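Long-range contacts in gamma-glutamyltransferase 1 Threonine peptidase. MEROPS family T03 (PDB 5ZJG), which catalyses transfer of the gamma-glutamyl group from glutathione and other gamma-glutamyl compounds to amino acids and peptides, or to water in hydrolysis: residues T2-V7 against N16-N21; W22-G27 against G34-D39; G55-D60 against Q127-D132; L71-P76 against R96-I101; G161-D166 against D182-G187. All blocks are in the same frame, centred on the assembly; numbering follows the deposited sequence.

Interaction 1 of 5, residues T2-V7 against N16-N21; sequences THFSIV and NTYTLN. With GLY (glycine), chain E.
The antiparallel hairpin of strands 2-7 and 13-19, which starts just after the nucleophile Thr1 of this N-terminal nucleophile hydrolase, brings His3 against Thr17 and Phe4 against Asn16. Two hydrogen-bonded pairs, Thr2 with Tyr18 and Phe4 with Asn16, flank the non-hydrogen-bonded pair His3-Thr17. Backbone bonds join each hydrogen-bonded pair, as in Thr2 N to Tyr18 O at 2.9 Å. On one face of the sheet the His3 ring edge meets the Thr17 hydroxyl, ND1 to OG1 at 2.6 Å, with the two side chains crossing at about a right angle. The other ring nitrogen, NE2, donates to Ser5 OG at 3.0 Å, so both nitrogens are hydrogen-bonded and the imidazole's rotation is fixed. Thr17 OG1 lies anti to its carbonyl carbon (chi1 -45°), which sets it before ND1, and the side chain also touches Thr1. On the opposite face Asn16 CB sits over the Phe4 ring, 3.9 Å from its centroid, the amide plane turned 27° from the ring. Thr2 CG2 lies 3.6 Å from Tyr18 CE1. Asn16 OD1 is hydrogen-bonded to an aromatic side chain, and Tyr18 OH to the backbone, of the other protein chain, which extends the sheet. Beyond the strand, Asn21 OD1 accepts from the bound glycine N at 2.8 Å. Directed polar bonds thus fix the His3-Thr17 face beside the nucleophile, whereas the Phe4 face joins the strands by CH-pi and methyl contacts.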
# COMPACT_ATOMS: atom_id res chain seq x y z
N THR B 2 -4.10 -3.75 -0.50
CA THR B 2 -5.29 -3.34 0.24
C THR B 2 -4.91 -2.73 1.59
O THR B 2 -3.78 -2.86 2.05
CB THR B 2 -6.27 -4.50 0.45
OG1 THR B 2 -7.51 -3.98 0.95
CG2 THR B 2 -5.72 -5.54 1.41
N HIS B 3 -5.85 -2.02 2.20
CA HIS B 3 -5.59 -1.29 3.43
C HIS B 3 -6.73 -1.46 4.42
O HIS B 3 -7.89 -1.47 4.01
CB HIS B 3 -5.41 0.22 3.18
CG HIS B 3 -5.12 0.98 4.44
ND1 HIS B 3 -3.84 1.14 4.93
CD2 HIS B 3 -5.94 1.59 5.33
CE1 HIS B 3 -3.89 1.77 6.09
NE2 HIS B 3 -5.15 2.09 6.34
N PHE B 4 -6.40 -1.52 5.72
CA PHE B 4 -7.43 -1.44 6.77
C PHE B 4 -6.92 -0.62 7.95
O PHE B 4 -5.71 -0.47 8.19
CB PHE B 4 -7.90 -2.82 7.21
CG PHE B 4 -6.84 -3.70 7.79
CD1 PHE B 4 -6.53 -3.63 9.15
CD2 PHE B 4 -6.19 -4.63 6.99
CE1 PHE B 4 -5.54 -4.47 9.69
CE2 PHE B 4 -5.22 -5.48 7.54
CZ PHE B 4 -4.91 -5.40 8.89
N SER B 5 -7.88 -0.07 8.69
CA SER B 5 -7.64 0.89 9.75
C SER B 5 -8.43 0.43 10.96
O SER B 5 -9.57 -0.01 10.82
CB SER B 5 -8.10 2.30 9.34
OG SER B 5 -7.29 2.79 8.28
N ILE B 6 -7.83 0.53 12.15
CA ILE B 6 -8.47 0.05 13.38
C ILE B 6 -8.13 1.00 14.51
O ILE B 6 -7.00 1.46 14.63
CB ILE B 6 -8.04 -1.38 13.77
CG1 ILE B 6 -8.47 -2.39 12.69
CG2 ILE B 6 -8.64 -1.78 15.12
CD1 ILE B 6 -7.88 -3.77 12.84
N VAL B 7 -9.12 1.29 15.35
CA VAL B 7 -8.92 2.01 16.60
C VAL B 7 -9.59 1.20 17.69
O VAL B 7 -10.72 0.74 17.50
CB VAL B 7 -9.52 3.44 16.52
CG1 VAL B 7 -9.45 4.14 17.87
CG2 VAL B 7 -8.79 4.27 15.50
N ASN B 16 -2.79 -0.40 8.44
CA ASN B 16 -2.04 -1.49 7.83
C ASN B 16 -2.33 -1.57 6.33
O ASN B 16 -3.48 -1.80 5.94
CB ASN B 16 -2.37 -2.83 8.49
CG ASN B 16 -1.43 -3.91 8.03
OD1 ASN B 16 -0.38 -4.09 8.61
ND2 ASN B 16 -1.79 -4.61 6.97
N THR B 17 -1.29 -1.40 5.51
CA THR B 17 -1.37 -1.60 4.07
C THR B 17 -0.51 -2.80 3.72
O THR B 17 0.65 -2.85 4.12
CB THR B 17 -0.89 -0.36 3.30
OG1 THR B 17 -1.44 0.86 3.87
CG2 THR B 17 -1.30 -0.49 1.81
N TYR B 18 -1.07 -3.77 3.00
CA TYR B 18 -0.21 -4.87 2.58
C TYR B 18 -0.69 -5.37 1.22
O TYR B 18 -1.72 -4.92 0.71
CB TYR B 18 -0.11 -5.97 3.65
CG TYR B 18 -1.33 -6.86 3.91
CD1 TYR B 18 -2.64 -6.42 3.66
CD2 TYR B 18 -1.15 -8.11 4.46
CE1 TYR B 18 -3.73 -7.26 3.91
CE2 TYR B 18 -2.23 -8.96 4.70
CZ TYR B 18 -3.51 -8.52 4.45
OH TYR B 18 -4.57 -9.34 4.67
N THR B 19 0.12 -6.21 0.58
CA THR B 19 -0.09 -6.38 -0.85
C THR B 19 0.67 -7.58 -1.39
O THR B 19 1.66 -8.04 -0.82
CB THR B 19 0.35 -5.12 -1.60
OG1 THR B 19 -0.03 -5.22 -2.97
CG2 THR B 19 1.85 -4.92 -1.48
N LEU B 20 0.22 -8.03 -2.57
CA LEU B 20 1.00 -8.89 -3.46
C LEU B 20 1.64 -8.10 -4.59
O LEU B 20 2.40 -8.67 -5.39
CB LEU B 20 0.10 -9.96 -4.06
CG LEU B 20 -0.48 -11.03 -3.14
CD1 LEU B 20 -1.43 -11.89 -3.97
CD2 LEU B 20 0.66 -11.88 -2.55
N ASN B 21 1.37 -6.79 -4.63
CA ASN B 21 1.61 -5.85 -5.72
C ASN B 21 0.42 -5.89 -6.67
O ASN B 21 -0.64 -5.38 -6.31
CB ASN B 21 2.95 -6.07 -6.44
CG ASN B 21 3.28 -4.90 -7.36
OD1 ASN B 21 2.65 -3.85 -7.29
ND2 ASN B 21 4.28 -5.08 -8.21
N GLY E . 3.38 -2.55 -4.95
CA GLY E . 2.99 -1.15 -4.91
C GLY E . 3.66 -0.43 -3.76
O GLY E . 3.74 0.80 -3.71
OXT GLY E . 4.14 -1.09 -2.84

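Interaction 2 of 5, residues W22-G27 against G34-D39; sequences WDFGSG and GFLLND. With GLY (glycine), chain F.
Hydrogen bonds from Ser26 and Trp22 tie the segment 22-27 to 34-39. Leu37 O takes two bonds from one residue: Ser26 N reaches it at 2.9 Å within the carbonyl plane, and Ser26 OG at 2.8 Å from above that plane. The serine hydroxyl stands between its own backbone N and carbonyl carbon (chi1 68°), a position that lets it fold back beside the amide. At the start of the same segment, Trp22 N donates to the syn lone pair of Asp39 OD1 at 3.1 Å, and the carboxylate plane stands almost perpendicular to the indole, 89° away. The other oxygen, Asp39 OD2, approaches Gly25 O at 3.1 Å, where two acceptors face each other without a bond.

Two successive beta turns shape the first segment, type II from Trp22 to Gly25 and type II' from Phe24 to Gly27. They follow the hairpin strand 13-19 and lie beside Asn21 and Glu40, which probably bind L-glutamate. Gly25 CA passes 3.7 Å from Leu37 O.

Apolar contact comes from Leu36, whose CD1 meets the edge of the Phe24 ring at CD1, 3.7 Å away. Its CD2 lies against the carbonyl oxygen, 3.6 Å from Phe24 O. The Trp22 ring stacks with Phe54, and its CZ3 lies 3.3 Å from CA of a bound glycine (chain F).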
# COMPACT_ATOMS: atom_id res chain seq x y z
N TRP B 22 0.53 -6.46 -7.86
CA TRP B 22 -0.63 -6.45 -8.73
C TRP B 22 -1.65 -7.49 -8.25
O TRP B 22 -1.40 -8.26 -7.32
CB TRP B 22 -0.21 -6.65 -10.17
CG TRP B 22 0.47 -5.41 -10.61
CD1 TRP B 22 1.79 -5.13 -10.50
CD2 TRP B 22 -0.16 -4.23 -11.15
NE1 TRP B 22 2.05 -3.86 -10.97
CE2 TRP B 22 0.87 -3.29 -11.37
CE3 TRP B 22 -1.48 -3.89 -11.48
CZ2 TRP B 22 0.62 -2.03 -11.91
CZ3 TRP B 22 -1.72 -2.64 -12.02
CH2 TRP B 22 -0.68 -1.72 -12.22
N ASP B 23 -2.84 -7.46 -8.85
CA ASP B 23 -3.91 -8.36 -8.43
C ASP B 23 -3.47 -9.81 -8.60
O ASP B 23 -3.12 -10.24 -9.70
CB ASP B 23 -5.18 -8.09 -9.23
CG ASP B 23 -5.72 -6.68 -9.00
OD1 ASP B 23 -5.76 -6.22 -7.84
OD2 ASP B 23 -6.10 -6.04 -9.99
N PHE B 24 -3.49 -10.54 -7.49
CA PHE B 24 -3.07 -11.94 -7.43
C PHE B 24 -1.58 -12.11 -7.64
O PHE B 24 -1.13 -13.23 -7.89
CB PHE B 24 -3.84 -12.82 -8.43
CG PHE B 24 -5.33 -12.76 -8.27
CD1 PHE B 24 -5.95 -13.35 -7.18
CD2 PHE B 24 -6.11 -12.10 -9.20
CE1 PHE B 24 -7.32 -13.28 -7.03
CE2 PHE B 24 -7.47 -12.04 -9.06
CZ PHE B 24 -8.08 -12.63 -7.97
N GLY B 25 -0.83 -11.01 -7.53
CA GLY B 25 0.62 -11.09 -7.52
C GLY B 25 1.19 -11.71 -8.78
O GLY B 25 0.83 -11.35 -9.91
N SER B 26 2.10 -12.66 -8.58
CA SER B 26 2.80 -13.34 -9.66
C SER B 26 1.95 -14.40 -10.34
O SER B 26 2.41 -14.99 -11.34
CB SER B 26 4.05 -14.02 -9.10
OG SER B 26 3.67 -15.09 -8.23
N GLY B 27 0.76 -14.68 -9.81
CA GLY B 27 -0.03 -15.79 -10.28
C GLY B 27 0.45 -17.17 -9.86
O GLY B 27 -0.21 -18.16 -10.20
N GLY B 34 -1.38 -23.42 -0.94
CA GLY B 34 -2.57 -22.73 -1.37
C GLY B 34 -2.54 -21.22 -1.39
O GLY B 34 -3.59 -20.61 -1.65
N PHE B 35 -1.40 -20.58 -1.14
CA PHE B 35 -1.32 -19.13 -1.21
C PHE B 35 -0.50 -18.66 -2.41
O PHE B 35 0.40 -19.35 -2.89
CB PHE B 35 -0.75 -18.54 0.09
CG PHE B 35 0.68 -18.93 0.38
CD1 PHE B 35 0.97 -20.11 1.05
CD2 PHE B 35 1.73 -18.10 0.01
CE1 PHE B 35 2.27 -20.47 1.33
CE2 PHE B 35 3.03 -18.44 0.29
CZ PHE B 35 3.31 -19.63 0.95
N LEU B 36 -0.81 -17.45 -2.85
CA LEU B 36 -0.15 -16.80 -3.97
C LEU B 36 1.13 -16.11 -3.53
O LEU B 36 1.21 -15.56 -2.42
CB LEU B 36 -1.08 -15.76 -4.59
CG LEU B 36 -2.25 -16.34 -5.37
CD1 LEU B 36 -3.46 -15.42 -5.31
CD2 LEU B 36 -1.82 -16.62 -6.80
N LEU B 37 2.10 -16.10 -4.42
CA LEU B 37 3.31 -15.31 -4.23
C LEU B 37 3.18 -13.96 -4.92
O LEU B 37 2.62 -13.85 -6.01
CB LEU B 37 4.53 -16.06 -4.77
CG LEU B 37 4.87 -17.31 -3.99
CD1 LEU B 37 5.93 -18.11 -4.73
CD2 LEU B 37 5.34 -16.95 -2.60
N ASN B 38 3.75 -12.95 -4.27
CA ASN B 38 3.80 -11.59 -4.76
C ASN B 38 4.57 -11.48 -6.07
O ASN B 38 5.38 -12.34 -6.43
CB ASN B 38 4.47 -10.71 -3.71
CG ASN B 38 5.94 -11.01 -3.54
OD1 ASN B 38 6.79 -10.45 -4.25
ND2 ASN B 38 6.25 -11.91 -2.61
N ASP B 39 4.32 -10.38 -6.78
CA ASP B 39 5.19 -9.94 -7.87
C ASP B 39 5.74 -8.57 -7.51
O ASP B 39 5.76 -7.64 -8.33
CB ASP B 39 4.50 -10.00 -9.24
CG ASP B 39 3.28 -9.08 -9.41
OD1 ASP B 39 2.79 -8.48 -8.44
OD2 ASP B 39 2.78 -9.00 -10.55
N GLY F . -4.82 -2.71 -10.51
CA GLY F . -3.98 -1.83 -9.72
C GLY F . -3.58 -2.43 -8.40
O GLY F . -3.60 -3.65 -8.22

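Interaction 3 of 5, residues G55-D60 against Q127-D132; sequences GVVGSD and QLLPKD
Gly55 comes first, its backbone set at positive phi against the side-chain amide of Gln127 and the carbonyl of Leu129. Its O lies 3.4 Å from Gln127 NE2, but the angle is too poor for a hydrogen bond, and it faces Leu129 O at 3.2 Å, acceptor against acceptor. The amide is committed instead to Leu129 O, with NE2 donating at 3.0 Å in the carbonyl plane, and to Phe54 O just before the segment. Gln127 OE1 is bonded to Ser95 and His125. Beyond CG the glutamine chain runs extended (chi2 175°), carrying its amide across to this point. Val56 follows, and its CG1 rests 4.0 Å from Gln127 OE1, the two side chains crossing at about a right angle. Val57 CG2 then meets Leu129 CD1 at 4.0 Å, a methyl-to-methyl touch near the surface. The contact joins the long loop between strands 13-19 and 77-81 to the loop between strands 125-126 and 133-136, which has a cis peptide before Pro130. With no hydrogen bond between them, the segments meet through limited van der Waals contact, including one methyl-to-methyl touch, while Gln127 links its loop to Phe54.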
# COMPACT_ATOMS: atom_id res chain seq x y z
N GLY B 55 4.41 3.12 -14.11
CA GLY B 55 4.91 4.30 -14.79
C GLY B 55 6.01 5.04 -14.06
O GLY B 55 6.42 6.12 -14.52
N VAL B 56 6.50 4.52 -12.94
CA VAL B 56 7.52 5.21 -12.16
C VAL B 56 8.90 4.68 -12.57
O VAL B 56 9.05 3.54 -13.02
CB VAL B 56 7.29 5.06 -10.64
CG1 VAL B 56 5.98 5.76 -10.28
CG2 VAL B 56 7.25 3.59 -10.20
N VAL B 57 9.91 5.52 -12.39
CA VAL B 57 11.27 5.19 -12.82
C VAL B 57 12.22 5.30 -11.63
O VAL B 57 11.86 5.76 -10.55
CB VAL B 57 11.74 6.08 -13.99
CG1 VAL B 57 10.80 5.93 -15.19
CG2 VAL B 57 11.84 7.54 -13.58
N GLY B 58 13.45 4.82 -11.83
CA GLY B 58 14.49 4.88 -10.82
C GLY B 58 15.85 4.72 -11.47
O GLY B 58 15.96 4.68 -12.70
N SER B 59 16.88 4.64 -10.63
CA SER B 59 18.23 4.38 -11.08
C SER B 59 18.94 3.63 -9.96
O SER B 59 18.48 2.56 -9.58
CB SER B 59 18.94 5.68 -11.50
OG SER B 59 18.71 6.73 -10.58
N ASP B 60 19.99 4.20 -9.35
CA ASP B 60 20.81 3.41 -8.43
C ASP B 60 20.09 3.09 -7.13
O ASP B 60 20.11 1.95 -6.66
CB ASP B 60 22.11 4.14 -8.14
CG ASP B 60 23.11 4.05 -9.27
OD1 ASP B 60 22.90 3.22 -10.19
OD2 ASP B 60 24.10 4.80 -9.24
N GLN B 127 2.29 12.33 -12.03
CA GLN B 127 3.54 11.81 -11.48
C GLN B 127 4.77 12.10 -12.34
O GLN B 127 5.74 11.34 -12.30
CB GLN B 127 3.41 10.30 -11.24
CG GLN B 127 2.96 9.50 -12.45
CD GLN B 127 2.97 7.99 -12.19
OE1 GLN B 127 2.53 7.51 -11.14
NE2 GLN B 127 3.49 7.24 -13.15
N LEU B 128 4.76 13.23 -13.06
CA LEU B 128 5.86 13.73 -13.88
C LEU B 128 6.02 12.92 -15.17
O LEU B 128 5.98 13.48 -16.27
CB LEU B 128 7.18 13.72 -13.10
CG LEU B 128 8.37 14.41 -13.80
CD1 LEU B 128 8.11 15.90 -14.08
CD2 LEU B 128 9.63 14.23 -12.95
N LEU B 129 6.21 11.61 -15.03
CA LEU B 129 6.26 10.70 -16.15
C LEU B 129 5.14 9.68 -16.01
O LEU B 129 5.07 9.01 -14.97
CB LEU B 129 7.62 9.98 -16.20
CG LEU B 129 8.87 10.87 -16.27
CD1 LEU B 129 10.13 10.00 -16.21
CD2 LEU B 129 8.89 11.74 -17.53
N PRO B 130 4.29 9.47 -17.02
CA PRO B 130 4.33 10.11 -18.35
C PRO B 130 4.09 11.62 -18.35
O PRO B 130 3.27 12.13 -17.57
CB PRO B 130 3.21 9.41 -19.12
CG PRO B 130 3.05 8.11 -18.44
CD PRO B 130 3.31 8.38 -16.99
N LYS B 131 4.84 12.30 -19.22
CA LYS B 131 4.84 13.75 -19.30
C LYS B 131 3.42 14.30 -19.32
O LYS B 131 2.58 13.86 -20.11
CB LYS B 131 5.60 14.20 -20.55
CG LYS B 131 5.48 15.69 -20.90
CD LYS B 131 6.26 16.02 -22.20
CE LYS B 131 6.17 17.50 -22.60
NZ LYS B 131 6.87 17.79 -23.91
N ASP B 132 3.15 15.22 -18.40
CA ASP B 132 1.92 16.03 -18.42
C ASP B 132 0.66 15.17 -18.55
O ASP B 132 -0.31 15.56 -19.21
CB ASP B 132 1.98 17.06 -19.54
CG ASP B 132 3.06 18.08 -19.31
OD1 ASP B 132 3.48 18.24 -18.15
OD2 ASP B 132 3.49 18.72 -20.30

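Interaction 4 of 5, residues L71-P76 against R96-I101; sequences LSSMSP and RIFTSI. With GLY (glycine), chain E.
Ile97 lays its branched side chain over the backbone of Ser73 and Met74. Its CG2 presses on Ser73 O at 3.3 Å, while CD1 runs alongside Met74 and reaches CG at 3.9 Å. One helical turn on, Ile101 CD1 approaches Ser75 O at 3.3 Å. The Phe98 ring turns its edge to Ser73, with CE2 3.6 Å from OG; CG stands between the backbone N and carbonyl carbon (chi1 50°), which brings the ring alongside the loop. Ser75 OG donates to Ser73 O at 2.8 Å from above the carbonyl plane, to the same oxygen that Ile97 CG2 touches. The same loop also binds a glycine carboxylate: Ser72 OG donates to its OXT and Ser73 N to its O, both at 2.7 Å, where L-glutamate probably binds. Ser72 OG also accepts from Met74 N in an ST turn. The loop thus lies between the first part of helix 97-109 and strand 13-19, whose Thr17 and Thr19 touch Met74, and leads into strand 77-81.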
# COMPACT_ATOMS: atom_id res chain seq x y z
N LEU B 71 11.43 -0.18 -3.33
CA LEU B 71 10.74 1.04 -2.94
C LEU B 71 9.25 0.88 -3.11
O LEU B 71 8.77 0.36 -4.11
CB LEU B 71 11.23 2.21 -3.80
CG LEU B 71 10.62 3.58 -3.46
CD1 LEU B 71 11.23 4.04 -2.15
CD2 LEU B 71 10.96 4.55 -4.59
N SER B 72 8.50 1.35 -2.11
CA SER B 72 7.06 1.28 -2.10
C SER B 72 6.45 2.68 -2.12
O SER B 72 7.11 3.69 -1.85
CB SER B 72 6.57 0.54 -0.85
OG SER B 72 5.16 0.40 -0.83
N SER B 73 5.16 2.72 -2.44
CA SER B 73 4.35 3.92 -2.24
C SER B 73 3.35 3.74 -1.11
O SER B 73 2.59 4.67 -0.82
CB SER B 73 3.61 4.25 -3.54
OG SER B 73 4.53 4.48 -4.60
N MET B 74 3.31 2.57 -0.47
CA MET B 74 2.30 2.35 0.56
C MET B 74 2.57 3.25 1.76
O MET B 74 3.70 3.41 2.21
CB MET B 74 2.30 0.89 1.03
CG MET B 74 1.88 -0.12 -0.03
SD MET B 74 1.78 -1.78 0.61
CE MET B 74 3.53 -2.20 0.72
N SER B 75 1.51 3.85 2.27
CA SER B 75 1.64 4.94 3.24
C SER B 75 0.56 4.83 4.32
O SER B 75 -0.24 5.76 4.51
CB SER B 75 1.54 6.30 2.53
OG SER B 75 2.39 6.39 1.40
N PRO B 76 0.52 3.73 5.07
CA PRO B 76 -0.44 3.64 6.18
C PRO B 76 -0.19 4.78 7.16
O PRO B 76 0.96 5.08 7.51
CB PRO B 76 -0.16 2.26 6.81
CG PRO B 76 1.28 1.96 6.41
CD PRO B 76 1.42 2.55 5.03
N ARG B 96 -0.19 5.86 -6.92
CA ARG B 96 -1.25 6.80 -6.58
C ARG B 96 -1.53 6.87 -5.07
O ARG B 96 -2.34 7.71 -4.65
CB ARG B 96 -2.54 6.39 -7.30
CG ARG B 96 -2.59 6.64 -8.82
CD ARG B 96 -1.51 5.89 -9.62
NE ARG B 96 -1.91 5.79 -11.02
CZ ARG B 96 -1.13 5.34 -12.00
NH1 ARG B 96 0.11 4.94 -11.76
NH2 ARG B 96 -1.61 5.28 -13.24
N ILE B 97 -0.90 6.03 -4.25
CA ILE B 97 -1.32 5.91 -2.86
C ILE B 97 -1.15 7.22 -2.11
O ILE B 97 -2.08 7.70 -1.46
CB ILE B 97 -0.54 4.78 -2.17
CG1 ILE B 97 -1.06 3.44 -2.68
CG2 ILE B 97 -0.65 4.88 -0.63
CD1 ILE B 97 -0.19 2.25 -2.28
N PHE B 98 0.05 7.79 -2.15
CA PHE B 98 0.24 8.97 -1.31
C PHE B 98 -0.36 10.24 -1.91
O PHE B 98 -0.70 11.15 -1.14
CB PHE B 98 1.72 9.18 -0.98
CG PHE B 98 2.63 9.14 -2.17
CD1 PHE B 98 2.82 10.26 -2.95
CD2 PHE B 98 3.34 7.97 -2.48
CE1 PHE B 98 3.69 10.23 -4.05
CE2 PHE B 98 4.18 7.94 -3.56
CZ PHE B 98 4.36 9.07 -4.35
N THR B 99 -0.55 10.33 -3.23
CA THR B 99 -1.36 11.45 -3.74
C THR B 99 -2.82 11.31 -3.35
O THR B 99 -3.49 12.32 -3.09
CB THR B 99 -1.24 11.59 -5.26
OG1 THR B 99 -1.69 10.40 -5.92
CG2 THR B 99 0.21 11.88 -5.65
N SER B 100 -3.33 10.08 -3.28
CA SER B 100 -4.72 9.89 -2.84
C SER B 100 -4.90 10.26 -1.37
O SER B 100 -5.88 10.92 -1.01
CB SER B 100 -5.16 8.45 -3.10
OG SER B 100 -5.63 8.32 -4.43
N ILE B 101 -3.98 9.83 -0.51
CA ILE B 101 -4.03 10.24 0.89
C ILE B 101 -3.94 11.76 1.01
O ILE B 101 -4.67 12.38 1.81
CB ILE B 101 -2.92 9.53 1.67
CG1 ILE B 101 -3.23 8.04 1.74
CG2 ILE B 101 -2.76 10.13 3.08
CD1 ILE B 101 -2.10 7.21 2.22
N GLY E . 3.38 -2.55 -4.95
CA GLY E . 2.99 -1.15 -4.91
C GLY E . 3.66 -0.43 -3.76
O GLY E . 3.74 0.80 -3.71
OXT GLY E . 4.14 -1.09 -2.84

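Interaction 5 of 5, residues G161-D166 against D182-G187; sequences GWNMGD and DPRGRG. With GLY (glycine), chain F.
Arg184 starts with CB 3.6 Å from Asn163 ND2, and CG continues past the same side chain. CD then passes 3.4 Å from Gly165 O, and NE comes 3.7 Å from Met164 O while pairing with Asp137. The chain runs extended from CG to NE (chi3 -177°), and at the tip NH1 bridges to the syn lone pair of Asp182 OD1 at 2.9 Å, in the guanidinium plane. NH1 is also bonded to Val119 O, and NH2 to Ala121 O. Asp182 OD1 accepts from Arg184 N as well, making an Asx turn inside a type I beta turn from Asp182 to Gly185, the loop between strands 176-181 and 188-192. Asp182 OD2 has its own salt bridge, to Arg123. Across the contact Asn163 ND2 donates to a lone pair of Arg184 O at 3.1 Å. Asp166 OD1 touches Asp182 CB at 3.3 Å, and waters add bridges, one from OD2 to Arg186 N, another from OD1 to Asp182 O and Gly187 N. Trp162 lays one face over CA of a bound glycine.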
# COMPACT_ATOMS: atom_id res chain seq x y z
N GLY B 161 -7.92 2.87 -15.95
CA GLY B 161 -8.51 1.55 -16.11
C GLY B 161 -8.67 0.78 -14.82
O GLY B 161 -8.95 -0.43 -14.88
N TRP B 162 -8.47 1.42 -13.68
CA TRP B 162 -8.74 0.83 -12.37
C TRP B 162 -8.98 1.97 -11.40
O TRP B 162 -8.51 3.10 -11.61
CB TRP B 162 -7.60 -0.07 -11.89
CG TRP B 162 -6.24 0.49 -12.11
CD1 TRP B 162 -5.52 0.45 -13.27
CD2 TRP B 162 -5.42 1.16 -11.15
NE1 TRP B 162 -4.30 1.06 -13.09
CE2 TRP B 162 -4.22 1.51 -11.79
CE3 TRP B 162 -5.60 1.51 -9.80
CZ2 TRP B 162 -3.19 2.18 -11.14
CZ3 TRP B 162 -4.58 2.19 -9.16
CH2 TRP B 162 -3.39 2.52 -9.83
N ASN B 163 -9.75 1.69 -10.36
CA ASN B 163 -10.17 2.77 -9.49
C ASN B 163 -8.98 3.34 -8.71
O ASN B 163 -8.00 2.65 -8.41
CB ASN B 163 -11.28 2.30 -8.54
CG ASN B 163 -12.67 2.33 -9.21
OD1 ASN B 163 -12.90 3.03 -10.22
ND2 ASN B 163 -13.60 1.58 -8.63
N MET B 164 -9.08 4.63 -8.44
CA MET B 164 -8.04 5.47 -7.86
C MET B 164 -8.02 5.32 -6.34
O MET B 164 -8.37 6.22 -5.58
CB MET B 164 -8.31 6.92 -8.25
CG MET B 164 -7.25 7.89 -7.82
SD MET B 164 -5.81 7.71 -8.85
CE MET B 164 -6.42 8.30 -10.43
N GLY B 165 -7.59 4.14 -5.90
CA GLY B 165 -7.50 3.86 -4.49
C GLY B 165 -8.75 3.22 -3.91
O GLY B 165 -9.77 3.00 -4.58
N ASP B 166 -8.65 2.94 -2.61
CA ASP B 166 -9.72 2.33 -1.83
C ASP B 166 -9.47 2.72 -0.37
O ASP B 166 -8.96 1.93 0.44
CB ASP B 166 -9.73 0.81 -2.01
CG ASP B 166 -10.92 0.11 -1.36
OD1 ASP B 166 -11.81 0.80 -0.82
OD2 ASP B 166 -10.96 -1.14 -1.40
N ASP B 182 -14.29 3.52 1.15
CA ASP B 182 -14.34 4.13 -0.17
C ASP B 182 -15.44 3.51 -1.02
O ASP B 182 -15.50 2.28 -1.14
CB ASP B 182 -12.99 3.93 -0.85
CG ASP B 182 -12.72 4.93 -1.93
OD1 ASP B 182 -13.64 5.23 -2.72
OD2 ASP B 182 -11.56 5.41 -1.98
N PRO B 183 -16.32 4.31 -1.64
CA PRO B 183 -17.31 3.75 -2.58
C PRO B 183 -16.69 3.10 -3.80
O PRO B 183 -17.41 2.42 -4.54
CB PRO B 183 -18.14 4.97 -3.00
CG PRO B 183 -17.79 6.05 -2.07
CD PRO B 183 -16.45 5.78 -1.52
N ARG B 184 -15.40 3.30 -4.05
CA ARG B 184 -14.73 2.62 -5.15
C ARG B 184 -14.57 1.13 -4.89
O ARG B 184 -14.33 0.38 -5.85
CB ARG B 184 -13.35 3.23 -5.40
CG ARG B 184 -13.37 4.65 -5.97
CD ARG B 184 -12.02 5.31 -5.76
NE ARG B 184 -11.97 6.69 -6.22
CZ ARG B 184 -12.36 7.74 -5.50
NH1 ARG B 184 -12.83 7.57 -4.27
NH2 ARG B 184 -12.26 8.96 -6.00
N GLY B 185 -14.65 0.70 -3.64
CA GLY B 185 -14.42 -0.69 -3.30
C GLY B 185 -15.60 -1.27 -2.55
O GLY B 185 -16.68 -0.68 -2.52
N ARG B 186 -15.40 -2.43 -1.92
CA ARG B 186 -16.48 -3.13 -1.24
C ARG B 186 -16.28 -3.14 0.28
O ARG B 186 -16.76 -4.04 0.97
CB ARG B 186 -16.60 -4.55 -1.77
CG ARG B 186 -15.35 -5.39 -1.60
CD ARG B 186 -15.58 -6.71 -2.28
NE ARG B 186 -14.50 -7.68 -2.11
CZ ARG B 186 -13.40 -7.72 -2.86
NH1 ARG B 186 -13.19 -6.82 -3.81
NH2 ARG B 186 -12.51 -8.69 -2.66
N GLY B 187 -15.60 -2.13 0.78
CA GLY B 187 -15.27 -2.07 2.19
C GLY B 187 -16.48 -1.79 3.08
O GLY B 187 -17.54 -1.31 2.67
N GLY F . -4.82 -2.71 -10.51
CA GLY F . -3.98 -1.83 -9.72
C GLY F . -3.58 -2.43 -8.40
O GLY F . -3.60 -3.65 -8.22
O HOH W 1 -12.46 -3.19 -1.30
O HOH W 2 -14.20 0.20 -0.07

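In the fold
Interactions 1, 2, 4 and 5 are buried, whereas interaction 3 lies at the surface and has no hydrogen bond between its segments. Interactions 1 and 4 share the glycine bound at the probable glutamate site and meet where Met74 SD packs on Thr17 and Thr19, but the first is regular sheet pairing and the second apolar packing of a helix on a loop. Interaction 2 continues from interaction 1 through Leu20 and Asn21 bonding to Asp39, and shares the chain F glycine with interaction 5. Interaction 5 adds water bridges, and an Arg-Asp salt bridge within its second loop. Arg96 touches both Gln127 of interaction 3 and Met164 of interaction 5, so interaction 4 borders both.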